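Long-range contacts in probable glutaminase ybaS (Escherichia coli, PDB 1U60), which catalyses the hydrolysis of L-glutamine to L-glutamate and ammonium: residues Ala63-Lys69 and Tyr192-Cys196; Met238-Tyr244 and Gly255-Ser260; Gly275-Phe279 and Met295-Ala300. All coordinates share one frame; numbering follows the deposited sequence. Where two conformers were deposited one is given.

Contact 1: residues Ala63-Lys69 and Tyr192-Cys196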
loop_
_atom_site.group_PDB
_atom_site.type_symbol
_atom_site.label_atom_id
_atom_site.label_comp_id
_atom_site.label_asym_id
_atom_site.label_seq_id
_atom_site.Cartn_x
_atom_site.Cartn_y
_atom_site.Cartn_z
ATOM N N ALA A 63 -4.839 -8.968 -24.447
ATOM C CA ALA A 63 -5.380 -7.596 -24.260
ATOM C C ALA A 63 -4.843 -6.983 -22.991
ATOM O O ALA A 63 -4.833 -7.621 -21.953
ATOM C CB ALA A 63 -6.927 -7.621 -24.263
ATOM N N LEU A 64 -4.321 -5.780 -23.105
ATOM C CA LEU A 64 -3.729 -5.015 -22.020
ATOM C C LEU A 64 -4.746 -4.753 -20.910
ATOM O O LEU A 64 -4.442 -4.880 -19.761
ATOM C CB LEU A 64 -3.210 -3.710 -22.594
ATOM C CG LEU A 64 -2.426 -2.770 -21.660
ATOM C CD1 LEU A 64 -1.151 -3.401 -21.149
ATOM C CD2 LEU A 64 -2.079 -1.518 -22.408
ATOM N N GLU A 65 -5.944 -4.356 -21.319
ATOM C CA GLU A 65 -7.054 -4.005 -20.482
ATOM C C GLU A 65 -6.624 -3.047 -19.368
ATOM O O GLU A 65 -5.921 -2.091 -19.654
ATOM C CB GLU A 65 -7.733 -5.296 -20.005
ATOM C CG GLU A 65 -8.358 -6.076 -21.179
ATOM C CD GLU A 65 -9.640 -5.431 -21.690
ATOM O OE1 GLU A 65 -10.120 -4.424 -21.085
ATOM O OE2 GLU A 65 -10.192 -5.953 -22.667
ATOM N N SER A 66 -6.941 -3.329 -18.094
ATOM C CA SER A 66 -6.750 -2.281 -17.089
ATOM C C SER A 66 -5.267 -2.079 -16.760
ATOM O O SER A 66 -4.891 -1.133 -16.060
ATOM C CB SER A 66 -7.591 -2.510 -15.831
ATOM O OG SER A 66 -7.098 -3.622 -15.234
ATOM N N ILE A 67 -4.367 -2.894 -17.276
ATOM C CA ILE A 67 -2.965 -2.548 -17.108
ATOM C C ILE A 67 -2.648 -1.204 -17.775
ATOM O O ILE A 67 -1.702 -0.486 -17.349
ATOM C CB ILE A 67 -2.007 -3.719 -17.586
ATOM C CG1 ILE A 67 -2.246 -5.002 -16.743
ATOM C CG2 ILE A 67 -0.578 -3.285 -17.466
ATOM C CD1 ILE A 67 -1.616 -6.215 -17.308
ATOM N N SER A 68 -3.423 -0.852 -18.810
ATOM C CA SER A 68 -3.337 0.461 -19.446
ATOM C C SER A 68 -3.412 1.641 -18.451
ATOM O O SER A 68 -2.846 2.700 -18.730
ATOM C CB SER A 68 -4.467 0.599 -20.459
ATOM O OG SER A 68 -5.715 0.711 -19.816
ATOM N N LYS A 69 -4.038 1.434 -17.281
ATOM C CA LYS A 69 -4.176 2.475 -16.246
ATOM C C LYS A 69 -2.803 2.988 -15.802
ATOM O O LYS A 69 -2.634 4.180 -15.500
ATOM C CB LYS A 69 -5.000 1.998 -15.059
ATOM C CG LYS A 69 -6.393 1.509 -15.446
ATOM C CD LYS A 69 -7.089 0.913 -14.196
ATOM C CE LYS A 69 -8.548 0.576 -14.458
ATOM N NZ LYS A 69 -9.062 -0.233 -13.278
ATOM N N TYR A 192 -10.557 5.842 -23.013
ATOM C CA TYR A 192 -10.292 4.863 -21.959
ATOM C C TYR A 192 -10.522 3.433 -22.517
ATOM O O TYR A 192 -9.733 2.515 -22.301
ATOM C CB TYR A 192 -11.158 5.107 -20.705
ATOM C CG TYR A 192 -10.885 4.001 -19.716
ATOM C CD1 TYR A 192 -9.657 3.938 -19.087
ATOM C CD2 TYR A 192 -11.778 2.938 -19.527
ATOM C CE1 TYR A 192 -9.334 2.935 -18.260
ATOM C CE2 TYR A 192 -11.445 1.894 -18.658
ATOM C CZ TYR A 192 -10.208 1.911 -18.040
ATOM O OH TYR A 192 -9.768 0.886 -17.246
ATOM N N THR A 193 -11.614 3.260 -23.262
ATOM C CA THR A 193 -11.928 1.981 -23.905
ATOM C C THR A 193 -10.841 1.538 -24.892
ATOM O O THR A 193 -10.393 0.394 -24.856
ATOM C CB THR A 193 -13.282 2.089 -24.595
ATOM O OG1 THR A 193 -14.257 2.444 -23.604
ATOM C CG2 THR A 193 -13.712 0.762 -25.142
ATOM N N ARG A 194 -10.380 2.471 -25.705
ATOM C CA ARG A 194 -9.270 2.226 -26.647
ATOM C C ARG A 194 -8.024 1.784 -25.931
ATOM O O ARG A 194 -7.382 0.827 -26.358
ATOM C CB ARG A 194 -8.935 3.462 -27.491
ATOM C CG ARG A 194 -10.071 3.933 -28.390
ATOM C CD ARG A 194 -9.646 5.064 -29.298
ATOM N NE ARG A 194 -10.713 5.979 -29.699
ATOM C CZ ARG A 194 -10.542 6.989 -30.575
ATOM N NH1 ARG A 194 -9.376 7.178 -31.166
ATOM N NH2 ARG A 194 -11.535 7.800 -30.862
ATOM N N GLN A 195 -7.656 2.482 -24.855
ATOM C CA GLN A 195 -6.376 2.204 -24.193
ATOM C C GLN A 195 -6.338 0.801 -23.592
ATOM O O GLN A 195 -5.278 0.163 -23.471
ATOM C CB GLN A 195 -6.040 3.277 -23.174
ATOM C CG GLN A 195 -6.694 3.089 -21.814
ATOM C CD GLN A 195 -6.275 4.097 -20.801
ATOM O OE1 GLN A 195 -6.076 3.746 -19.589
ATOM N NE2 GLN A 195 -6.190 5.316 -21.195
ATOM N N CYS A 196 -7.526 0.285 -23.250
ATOM C CA CYS A 196 -7.686 -1.063 -22.750
ATOM C C CYS A 196 -7.643 -2.157 -23.833
ATOM O O CYS A 196 -7.516 -3.341 -23.507
ATOM C CB CYS A 196 -9.011 -1.192 -22.014
ATOM S SG CYS A 196 -9.049 -0.362 -20.406
#

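Contact 2: residues Met238-Tyr244 and Gly255-Ser260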
loop_
_atom_site.group_PDB
_atom_site.type_symbol
_atom_site.label_atom_id
_atom_site.label_comp_id
_atom_site.label_asym_id
_atom_site.label_seq_id
_atom_site.Cartn_x
_atom_site.Cartn_y
_atom_site.Cartn_z
ATOM N N MET A 238 0.271 1.765 -7.592
ATOM C CA MET A 238 0.197 0.335 -7.843
ATOM C C MET A 238 0.162 -0.443 -6.508
ATOM O O MET A 238 -0.653 -1.362 -6.366
ATOM C CB MET A 238 1.371 -0.135 -8.690
ATOM C CG MET A 238 1.246 0.300 -10.182
ATOM S SD MET A 238 2.782 0.120 -11.109
ATOM C CE MET A 238 2.969 -1.663 -11.141
ATOM N N MET A 239 1.013 -0.101 -5.545
ATOM C CA MET A 239 1.027 -0.852 -4.285
ATOM C C MET A 239 -0.346 -0.744 -3.637
ATOM O O MET A 239 -0.789 -1.701 -3.014
ATOM C CB MET A 239 2.098 -0.325 -3.325
ATOM C CG MET A 239 2.321 -1.188 -2.054
ATOM S SD MET A 239 3.062 -2.725 -2.278
ATOM C CE MET A 239 4.489 -2.355 -2.930
ATOM N N MET A 240 -1.010 0.408 -3.752
ATOM C CA MET A 240 -2.240 0.582 -3.002
ATOM C C MET A 240 -3.459 -0.091 -3.647
ATOM O O MET A 240 -4.369 -0.511 -2.963
ATOM C CB MET A 240 -2.512 2.057 -2.763
ATOM C CG MET A 240 -1.391 2.802 -2.061
ATOM S SD MET A 240 -0.828 2.203 -0.476
ATOM C CE MET A 240 -2.421 2.248 0.468
ATOM N N GLU A 241 -3.472 -0.213 -4.958
ATOM C CA GLU A 241 -4.704 -0.580 -5.675
ATOM C C GLU A 241 -4.533 -1.445 -6.934
ATOM O O GLU A 241 -5.523 -1.814 -7.545
ATOM C CB GLU A 241 -5.395 0.740 -6.068
ATOM C CG GLU A 241 -6.783 0.683 -6.629
ATOM C CD GLU A 241 -7.802 0.111 -5.647
ATOM O OE1 GLU A 241 -7.991 0.712 -4.558
ATOM O OE2 GLU A 241 -8.463 -0.893 -5.983
ATOM N N GLY A 242 -3.301 -1.775 -7.317
ATOM C CA GLY A 242 -3.030 -2.397 -8.610
ATOM C C GLY A 242 -3.650 -3.772 -8.834
ATOM O O GLY A 242 -3.839 -4.185 -9.966
ATOM N N LEU A 243 -3.902 -4.499 -7.741
ATOM C CA LEU A 243 -4.633 -5.785 -7.802
ATOM C C LEU A 243 -6.029 -5.686 -7.179
ATOM O O LEU A 243 -6.569 -6.689 -6.658
ATOM C CB LEU A 243 -3.808 -6.915 -7.180
ATOM C CG LEU A 243 -2.819 -7.501 -8.196
ATOM C CD1 LEU A 243 -1.537 -6.661 -8.301
ATOM C CD2 LEU A 243 -2.471 -8.896 -7.849
ATOM N N TYR A 244 -6.573 -4.475 -7.170
ATOM C CA TYR A 244 -7.948 -4.207 -6.719
ATOM C C TYR A 244 -8.057 -4.549 -5.224
ATOM O O TYR A 244 -7.190 -4.145 -4.436
ATOM C CB TYR A 244 -8.985 -4.855 -7.649
ATOM C CG TYR A 244 -8.783 -4.297 -9.066
ATOM C CD1 TYR A 244 -9.196 -3.024 -9.367
ATOM C CD2 TYR A 244 -8.005 -4.972 -9.996
ATOM C CE1 TYR A 244 -8.950 -2.450 -10.637
ATOM C CE2 TYR A 244 -7.735 -4.411 -11.247
ATOM C CZ TYR A 244 -8.199 -3.130 -11.538
ATOM O OH TYR A 244 -7.915 -2.608 -12.790
ATOM N N GLY A 255 5.086 -8.267 -1.726
ATOM C CA GLY A 255 5.774 -7.037 -1.376
ATOM C C GLY A 255 6.429 -6.285 -2.536
ATOM O O GLY A 255 7.449 -5.592 -2.386
ATOM N N LEU A 256 5.828 -6.404 -3.701
ATOM C CA LEU A 256 6.260 -5.619 -4.826
ATOM C C LEU A 256 5.057 -4.926 -5.453
ATOM O O LEU A 256 3.976 -5.515 -5.563
ATOM C CB LEU A 256 6.902 -6.494 -5.884
ATOM C CG LEU A 256 8.160 -7.279 -5.537
ATOM C CD1 LEU A 256 8.480 -8.239 -6.682
ATOM C CD2 LEU A 256 9.317 -6.366 -5.274
ATOM N N PRO A 257 5.244 -3.691 -5.901
ATOM C CA PRO A 257 4.152 -2.980 -6.612
ATOM C C PRO A 257 3.753 -3.708 -7.858
ATOM O O PRO A 257 4.611 -4.069 -8.641
ATOM C CB PRO A 257 4.744 -1.615 -6.954
ATOM C CG PRO A 257 6.197 -1.700 -6.593
ATOM C CD PRO A 257 6.470 -2.881 -5.792
ATOM N N GLY A 258 2.456 -3.896 -8.033
ATOM C CA GLY A 258 1.968 -4.735 -9.126
ATOM C C GLY A 258 0.718 -4.167 -9.774
ATOM O O GLY A 258 0.116 -3.192 -9.321
ATOM N N LYS A 259 0.334 -4.825 -10.863
ATOM C CA LYS A 259 -0.893 -4.488 -11.581
ATOM C C LYS A 259 -1.402 -5.692 -12.326
ATOM O O LYS A 259 -0.627 -6.402 -12.971
ATOM C CB LYS A 259 -0.649 -3.359 -12.565
ATOM C CG LYS A 259 -1.878 -2.828 -13.286
ATOM C CD LYS A 259 -2.726 -1.902 -12.437
ATOM C CE LYS A 259 -4.164 -1.736 -12.911
ATOM N NZ LYS A 259 -5.091 -2.865 -12.586
ATOM N N SER A 260 -2.704 -5.884 -12.303
ATOM C CA SER A 260 -3.344 -6.929 -13.060
ATOM C C SER A 260 -4.255 -6.316 -14.141
ATOM O O SER A 260 -4.642 -5.096 -14.070
ATOM C CB SER A 260 -4.220 -7.757 -12.164
ATOM O OG SER A 260 -5.320 -6.963 -11.715
HETATM O O HOH W 1 0.364 -4.003 -6.130
HETATM O O HOH W 2 -5.720 -1.536 -10.256
#

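Contact 3: residues Gly275-Phe279 and Met295-Ala300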
loop_
_atom_site.group_PDB
_atom_site.type_symbol
_atom_site.label_atom_id
_atom_site.label_comp_id
_atom_site.label_asym_id
_atom_site.label_seq_id
_atom_site.Cartn_x
_atom_site.Cartn_y
_atom_site.Cartn_z
ATOM N N GLY A 275 11.673 -5.667 -14.189
ATOM C CA GLY A 275 10.259 -5.969 -14.314
ATOM C C GLY A 275 10.035 -7.460 -14.375
ATOM O O GLY A 275 10.822 -8.173 -15.006
ATOM N N ILE A 276 8.963 -7.926 -13.734
ATOM C CA ILE A 276 8.573 -9.323 -13.774
ATOM C C ILE A 276 7.135 -9.346 -14.221
ATOM O O ILE A 276 6.266 -8.646 -13.695
ATOM C CB ILE A 276 8.682 -10.026 -12.392
ATOM C CG1 ILE A 276 10.020 -9.766 -11.746
ATOM C CG2 ILE A 276 8.317 -11.565 -12.473
ATOM C CD1 ILE A 276 10.083 -10.159 -10.210
ATOM N N ALA A 277 6.846 -10.177 -15.188
ATOM C CA ALA A 277 5.462 -10.274 -15.645
ATOM C C ALA A 277 5.083 -11.710 -15.918
ATOM O O ALA A 277 5.936 -12.566 -16.204
ATOM C CB ALA A 277 5.239 -9.452 -16.861
ATOM N N ALA A 278 3.796 -11.959 -15.884
ATOM C CA ALA A 278 3.258 -13.257 -16.354
ATOM C C ALA A 278 1.909 -13.089 -16.951
ATOM O O ALA A 278 1.285 -12.062 -16.809
ATOM C CB ALA A 278 3.201 -14.228 -15.180
ATOM N N PHE A 279 1.432 -14.150 -17.626
ATOM C CA PHE A 279 0.162 -14.171 -18.253
ATOM C C PHE A 279 -0.423 -15.555 -18.202
ATOM O O PHE A 279 0.279 -16.549 -18.450
ATOM C CB PHE A 279 0.337 -13.699 -19.704
ATOM C CG PHE A 279 -0.665 -14.232 -20.668
ATOM C CD1 PHE A 279 -1.972 -13.799 -20.652
ATOM C CD2 PHE A 279 -0.254 -15.110 -21.679
ATOM C CE1 PHE A 279 -2.876 -14.274 -21.562
ATOM C CE2 PHE A 279 -1.136 -15.582 -22.614
ATOM C CZ PHE A 279 -2.457 -15.168 -22.573
ATOM N N MET A 295 3.029 -17.282 -10.735
ATOM C CA MET A 295 4.296 -17.321 -11.438
ATOM C C MET A 295 5.146 -16.062 -11.096
ATOM O O MET A 295 6.342 -16.163 -10.899
ATOM C CB MET A 295 4.085 -17.466 -12.958
ATOM C CG MET A 295 3.675 -18.907 -13.313
ATOM S SD MET A 295 3.602 -19.120 -15.135
ATOM C CE MET A 295 2.241 -18.343 -15.528
ATOM N N VAL A 296 4.531 -14.875 -11.055
ATOM C CA VAL A 296 5.261 -13.665 -10.669
ATOM C C VAL A 296 5.738 -13.753 -9.217
ATOM O O VAL A 296 6.907 -13.442 -8.931
ATOM C CB VAL A 296 4.416 -12.407 -10.882
ATOM C CG1 VAL A 296 5.068 -11.213 -10.232
ATOM C CG2 VAL A 296 4.189 -12.129 -12.426
ATOM N N ALA A 297 4.844 -14.159 -8.311
ATOM C CA ALA A 297 5.226 -14.336 -6.917
ATOM C C ALA A 297 6.385 -15.308 -6.776
ATOM O O ALA A 297 7.299 -15.114 -5.986
ATOM C CB ALA A 297 4.018 -14.810 -6.095
ATOM N N SER A 298 6.340 -16.397 -7.556
ATOM C CA SER A 298 7.401 -17.395 -7.499
ATOM C C SER A 298 8.772 -16.822 -7.884
ATOM O O SER A 298 9.758 -16.999 -7.189
ATOM C CB SER A 298 7.060 -18.581 -8.399
ATOM O OG SER A 298 8.159 -19.505 -8.373
ATOM N N VAL A 299 8.843 -16.071 -8.989
ATOM C CA VAL A 299 10.086 -15.482 -9.402
ATOM C C VAL A 299 10.612 -14.558 -8.290
ATOM O O VAL A 299 11.797 -14.614 -7.908
ATOM C CB VAL A 299 9.919 -14.720 -10.736
ATOM C CG1 VAL A 299 11.216 -13.912 -11.121
ATOM C CG2 VAL A 299 9.562 -15.674 -11.883
ATOM N N ALA A 300 9.712 -13.712 -7.763
ATOM C CA ALA A 300 10.110 -12.731 -6.789
ATOM C C ALA A 300 10.599 -13.456 -5.520
ATOM O O ALA A 300 11.599 -13.046 -4.907
ATOM C CB ALA A 300 8.956 -11.783 -6.454
#

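Contact 1: residues Ala63-Lys69 and Tyr192-Cys196
C196, just after helix 185-195, lies against E65, S66 and S68, an example of how residues beside a predicted substrate site are held by backbone and side-chain contacts together. Its carbonyl oxygen accepts the backbone N-H of E65 (N to O 2.9 Å), a bent bond with an N-H...O angle of 133°, and the donor lies tilted from the carbonyl plane rather than in it. E65 folds back over the same residue. With chi2 turned to -75°, its carboxylate doubles toward the other segment, and OE1 comes to rest 3.5 Å from C196 CB.

Three residues on, the hydroxyl of S68 lies between two acceptors: S68 OG is 3.1 Å from Q195 OE1 and 2.8 Å from E65 O, and its one proton could serve either. In Q195, CG stands between the backbone N and the carbonyl carbon; this chi1 of 83° lays CG against S68 OG (3.3 Å), and the extended chain beyond it brings OE1 to the hydroxyl. The backbone oxygen of Q195 accepts from Q143 of helix 132-147, which backs the pair. At the far end K69 passes Y192 at a slant: CE of K69 meets OH of Y192 at 3.1 Å, while the lysine's NZ is directed elsewhere, to Y244 OH, L115 O and N117 OD1.

Many of these contacts fall on E65 and S68, and between them stands S66, its hydroxyl bonded to Y244. S66 and K69, three residues apart at or near the start of helix 68-80, form the Ser-x-x-Lys motif of the beta-lactamase-like serine hydrolases; S66 and Y192 are also predicted to bind the glutamine substrate.

Contact 2: residues Met238-Tyr244 and Gly255-Ser260
K259 and Y244 meet obliquely beside strand 258-260, an outermost strand of the five-stranded antiparallel sheet; K259 and S260, with the glycine that follows, match the Lys-(Ser/Thr)-Gly motif of beta-lactamase-like enzymes. K259 is bent at chi2 and chi4, which curls it back from a CB that points away, and NZ ends 2.8 Å from Y244 OH. Water 2 lies over one face of the tyrosine ring, toward its rim, and links K259 NZ to E241 O. The ring edge, by contrast, receives S260: OG lies near the ring plane, 3.5 Å from CE2, and bonds to N288. The hydroxyl of Y244, a residue predicted to bind substrate, is also hydrogen-bonded to K69 NZ and S66 OG.

Further back the contact turns apolar. M239 crosses P257 at a slant, its CE lying 3.5 Å from P257 CD, with F308 of the second subunit packed on both. M238 sets CB 3.4 Å from G258 O. The backbones are close here: G242, within the type I beta turn from E241 to Y244, offers a CA-H to G258 O (CA to O 3.3 Å). Water 1 spans M238 O and G258 N. The carbonyl oxygen of G242 is gripped from opposite faces of its plane, by S260 N at 3.1 Å and by K259 NZ at 3.2 Å.

Contact 3: residues Gly275-Phe279 and Met295-Ala300
This is helix-on-sheet packing by apolar side chains: helix 290-303, near the C-terminus, lies on one face of the five-stranded antiparallel sheet, over strand 274-279. The local axes approach to 7.8 Å and run roughly antiparallel, at 149°, and no hydrogen bond joins the two segments. I276 and A278 turn CB toward the helix, whereas A277 and F279 turn theirs away. The helix answers with M295, V296, V299 and A300, a spacing that keeps one side of it on the strand.

V296 fits closest. Its CG2, anti to the carbonyl carbon, is directed at the backbone of the strand and comes down on the A277-A278 peptide, 3.5 Å from A278 N and 3.6 Å from A278 CB. A278 presents only a methyl here, consistent with the close approach, and that methyl also meets CB of M295 at 4.0 Å. M295 then bends at chi3, which carries CE along to F279 O.

I276 fills the other end. Its CG2 lies 3.9 Å from V299 CB and 4.0 Å from V296 CG1, set between two valines about one helical turn apart. The I276 side chain as a whole crosses that of V296 obliquely, while it and V299 run past each other in opposite directions. CD1 of I276 reaches on to A300 CB at 4.2 Å.

V43 of the neighbouring strand 42-47 extends the same apolar layer beneath M295 and V299, and helix 4-18 packs against the helix through F18 and A14. The opposite face of the strand carries A277 against helix 202-213 and F279 stacked with F62. A sheet lined on one face by the helices from the two chain ends, with further helices on the other, is typical of the beta-lactamase-like fold.

All three contacts are buried, yet they differ with depth and task. Contacts 1 and 2 lie nearer the chain centre; contact 1 is largely polar, whereas contact 2 mixes polar bonds with Met-Pro packing. The two join at the hydroxyl of Y244, bringing the predicted substrate site together from both. Contact 3, about 14 Å from the chain centre, is packing by apolar side chains with no hydrogen bond across, and stays about 6 Å from contact 1 at the nearest atoms. Contacts 2 and 3 reach the same sheet, through different strands, and touch where L256 meets A300. Contact 2 is also the one of the three that a second subunit touches.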